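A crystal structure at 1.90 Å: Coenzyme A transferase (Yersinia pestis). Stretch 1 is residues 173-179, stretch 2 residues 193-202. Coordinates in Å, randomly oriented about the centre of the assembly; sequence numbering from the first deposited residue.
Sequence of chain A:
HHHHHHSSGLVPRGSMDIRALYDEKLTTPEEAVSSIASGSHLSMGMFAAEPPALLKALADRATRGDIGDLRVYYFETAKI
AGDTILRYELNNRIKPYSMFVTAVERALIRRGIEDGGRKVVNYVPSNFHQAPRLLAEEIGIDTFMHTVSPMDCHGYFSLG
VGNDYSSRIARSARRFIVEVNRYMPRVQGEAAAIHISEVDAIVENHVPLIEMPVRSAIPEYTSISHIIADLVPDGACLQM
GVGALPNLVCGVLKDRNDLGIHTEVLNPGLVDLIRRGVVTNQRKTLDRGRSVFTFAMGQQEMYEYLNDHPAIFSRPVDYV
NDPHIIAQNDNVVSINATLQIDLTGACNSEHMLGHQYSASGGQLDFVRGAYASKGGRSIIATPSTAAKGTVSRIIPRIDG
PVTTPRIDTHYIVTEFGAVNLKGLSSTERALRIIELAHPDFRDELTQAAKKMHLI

Stretch 1 (173-179) ARRFIVE
Stretch 2 (193-202) AIHISEVDAI

Residues 173-179 and 193-202 of the coenzyme A transferase pair through their backbones. Ala-173 (phi/psi -60/148) and Arg-174 (-70/-25) lead into an extended strand, Arg-175 to Glu-179, with phi between -136 and -109 and psi between 106 and 150. The second stretch runs as strand through Ala-193 to His-195, turns through a 3-10 segment (Ile-196 to Glu-198), where Glu-198 N donates to His-195 O (2.8 Å) and Val-199 N to Ile-196 O (3.0 Å), and resumes as strand at Ala-201. The strands are parallel: Ile-177 pairs with Ala-201 (CA-CA 4.9 Å) and Val-178 with Ile-202 (CA-CA 5.0 Å). Asp-200 N donates to Phe-176 O (2.8 Å) and Val-178 N to Ala-201 O (3.0 Å), so the first strand's main-chain groups hydrogen-bonded to the second stretch's backbone are Phe-176 O and Val-178 N. CA-H...O contacts supplement them, from Ile-177 CA to Ala-201 O (3.5 Å) and from Ile-202 CA to Val-178 O (3.6 Å).

Asp-200 (-94/-31; chi1 m) points toward the first strand and uses both carboxylate oxygens: OD2 accepts from Phe-176 N (2.8 Å, 161°), while OD1 forms a salt bridge with Arg-175 NH1 (2.9 Å), lying near the guanidinium plane. Arg-175 (chi m, m, t) starts sideways, but its end comes nearer, bringing opposite charges together.

Apolar side chains, mostly buried, meet in van der Waals contacts that keep hydrocarbon from water. Phe-176 (chi1 t, chi2 38°) lies against Ile-194 (m, m), CE2 to CG2 4.1 Å, and Val-199 (t), CD2 to CG2 4.0 Å; Glu-198 O approaches the ring edge, 3.8 Å from Phe-176 CD2. Val-178 (m) and Ile-202 (m, t) share one sheet face, where Val-178 CG2 lies 3.9 Å from both Ile-202 CG1 and Val-199 CG1. On the other face, Ile-177 (m, t) CG2 meets Ala-201 CB at 4.3 Å. The contact buries 455 Å², both sides summed.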

# COMPACT_ATOMS: atom_id res chain seq x y z
N ALA A 173 12.55 2.58 -24.67
CA ALA A 173 13.76 3.40 -24.76
C ALA A 173 13.99 3.83 -26.21
O ALA A 173 13.63 3.10 -27.14
CB ALA A 173 14.98 2.64 -24.24
N ARG A 174 14.57 5.00 -26.41
CA ARG A 174 14.77 5.49 -27.76
C ARG A 174 15.83 4.70 -28.53
O ARG A 174 15.80 4.64 -29.77
CB ARG A 174 15.01 7.00 -27.75
CG ARG A 174 13.74 7.74 -27.33
CD ARG A 174 13.91 9.24 -27.25
NE ARG A 174 14.26 9.70 -25.90
CZ ARG A 174 13.38 9.90 -24.93
NH1 ARG A 174 12.09 9.67 -25.15
NH2 ARG A 174 13.78 10.33 -23.75
N ARG A 175 16.76 4.09 -27.79
CA ARG A 175 17.71 3.11 -28.34
C ARG A 175 17.84 1.90 -27.40
O ARG A 175 17.87 2.04 -26.18
CB ARG A 175 19.11 3.74 -28.58
CG ARG A 175 19.15 4.86 -29.61
CD ARG A 175 18.90 4.33 -31.03
NE ARG A 175 19.24 5.33 -32.05
CZ ARG A 175 18.98 5.20 -33.34
NH1 ARG A 175 18.38 4.10 -33.80
NH2 ARG A 175 19.33 6.15 -34.19
N PHE A 176 17.94 0.71 -27.99
CA PHE A 176 18.09 -0.52 -27.23
C PHE A 176 19.35 -1.24 -27.71
O PHE A 176 19.46 -1.58 -28.89
CB PHE A 176 16.86 -1.41 -27.43
CG PHE A 176 16.91 -2.72 -26.70
CD1 PHE A 176 17.48 -2.82 -25.43
CD2 PHE A 176 16.38 -3.87 -27.28
CE1 PHE A 176 17.50 -4.03 -24.75
CE2 PHE A 176 16.41 -5.09 -26.61
CZ PHE A 176 16.97 -5.17 -25.34
N ILE A 177 20.30 -1.43 -26.80
CA ILE A 177 21.58 -2.05 -27.13
C ILE A 177 21.69 -3.37 -26.38
O ILE A 177 21.55 -3.39 -25.16
CB ILE A 177 22.76 -1.16 -26.66
CG1 ILE A 177 22.58 0.27 -27.17
CG2 ILE A 177 24.10 -1.77 -27.10
CD1 ILE A 177 23.68 1.23 -26.71
N VAL A 178 21.94 -4.47 -27.10
CA VAL A 178 22.02 -5.77 -26.43
C VAL A 178 23.45 -6.31 -26.38
O VAL A 178 24.27 -6.04 -27.25
CB VAL A 178 21.11 -6.82 -27.07
CG1 VAL A 178 19.68 -6.31 -27.14
CG2 VAL A 178 21.63 -7.19 -28.45
N GLU A 179 23.71 -7.08 -25.33
CA GLU A 179 24.96 -7.82 -25.21
C GLU A 179 24.60 -9.30 -25.22
O GLU A 179 24.05 -9.84 -24.26
CB GLU A 179 25.66 -7.43 -23.91
CG GLU A 179 26.95 -8.20 -23.63
CD GLU A 179 27.84 -7.47 -22.64
OE1 GLU A 179 27.80 -6.21 -22.64
OE2 GLU A 179 28.57 -8.13 -21.87
N ALA A 193 10.83 -12.15 -25.37
CA ALA A 193 11.55 -12.25 -26.63
C ALA A 193 11.50 -10.94 -27.41
O ALA A 193 10.44 -10.33 -27.55
CB ALA A 193 10.96 -13.39 -27.47
N ILE A 194 12.65 -10.48 -27.90
CA ILE A 194 12.67 -9.23 -28.66
C ILE A 194 13.25 -9.47 -30.04
O ILE A 194 14.35 -10.02 -30.15
CB ILE A 194 13.57 -8.16 -28.01
CG1 ILE A 194 13.47 -8.19 -26.48
CG2 ILE A 194 13.28 -6.77 -28.61
CD1 ILE A 194 12.13 -7.80 -25.95
N HIS A 195 12.54 -9.04 -31.07
CA HIS A 195 13.01 -9.26 -32.44
C HIS A 195 14.17 -8.33 -32.80
O HIS A 195 14.24 -7.20 -32.34
CB HIS A 195 11.86 -9.06 -33.42
CG HIS A 195 12.16 -9.54 -34.80
ND1 HIS A 195 12.47 -8.68 -35.83
CD2 HIS A 195 12.23 -10.79 -35.31
CE1 HIS A 195 12.70 -9.39 -36.93
NE2 HIS A 195 12.56 -10.67 -36.63
N ILE A 196 15.07 -8.82 -33.66
CA ILE A 196 16.23 -8.02 -34.06
C ILE A 196 15.83 -6.66 -34.68
O ILE A 196 16.56 -5.68 -34.57
CB ILE A 196 17.15 -8.82 -35.02
CG1 ILE A 196 18.41 -8.01 -35.36
CG2 ILE A 196 16.39 -9.22 -36.27
CD1 ILE A 196 19.51 -8.83 -35.99
N SER A 197 14.65 -6.60 -35.28
CA SER A 197 14.18 -5.36 -35.87
C SER A 197 13.94 -4.28 -34.81
O SER A 197 13.80 -3.11 -35.14
CB SER A 197 12.91 -5.58 -36.71
OG SER A 197 11.82 -6.00 -35.90
N GLU A 198 13.91 -4.69 -33.54
CA GLU A 198 13.67 -3.78 -32.42
C GLU A 198 14.95 -3.46 -31.66
O GLU A 198 14.91 -2.78 -30.64
CB GLU A 198 12.69 -4.42 -31.43
CG GLU A 198 11.28 -3.94 -31.59
CD GLU A 198 10.53 -4.69 -32.66
OE1 GLU A 198 10.18 -5.86 -32.41
OE2 GLU A 198 10.27 -4.11 -33.74
N VAL A 199 16.08 -3.96 -32.15
CA VAL A 199 17.37 -3.82 -31.50
C VAL A 199 18.20 -2.82 -32.31
O VAL A 199 18.22 -2.89 -33.54
CB VAL A 199 18.07 -5.19 -31.41
CG1 VAL A 199 19.51 -5.05 -30.93
CG2 VAL A 199 17.26 -6.14 -30.49
N ASP A 200 18.86 -1.89 -31.64
CA ASP A 200 19.58 -0.86 -32.38
C ASP A 200 21.04 -1.22 -32.60
O ASP A 200 21.64 -0.84 -33.61
CB ASP A 200 19.45 0.49 -31.70
CG ASP A 200 18.04 1.02 -31.76
OD1 ASP A 200 17.63 1.52 -32.83
OD2 ASP A 200 17.33 0.92 -30.74
N ALA A 201 21.61 -1.96 -31.65
CA ALA A 201 23.00 -2.37 -31.78
C ALA A 201 23.27 -3.61 -30.95
O ALA A 201 22.60 -3.84 -29.93
CB ALA A 201 23.95 -1.24 -31.37
N ILE A 202 24.25 -4.39 -31.39
CA ILE A 202 24.58 -5.68 -30.78
C ILE A 202 26.07 -5.81 -30.51
O ILE A 202 26.90 -5.50 -31.37
CB ILE A 202 24.21 -6.82 -31.74
CG1 ILE A 202 22.73 -6.72 -32.13
CG2 ILE A 202 24.56 -8.18 -31.11
CD1 ILE A 202 22.38 -7.51 -33.41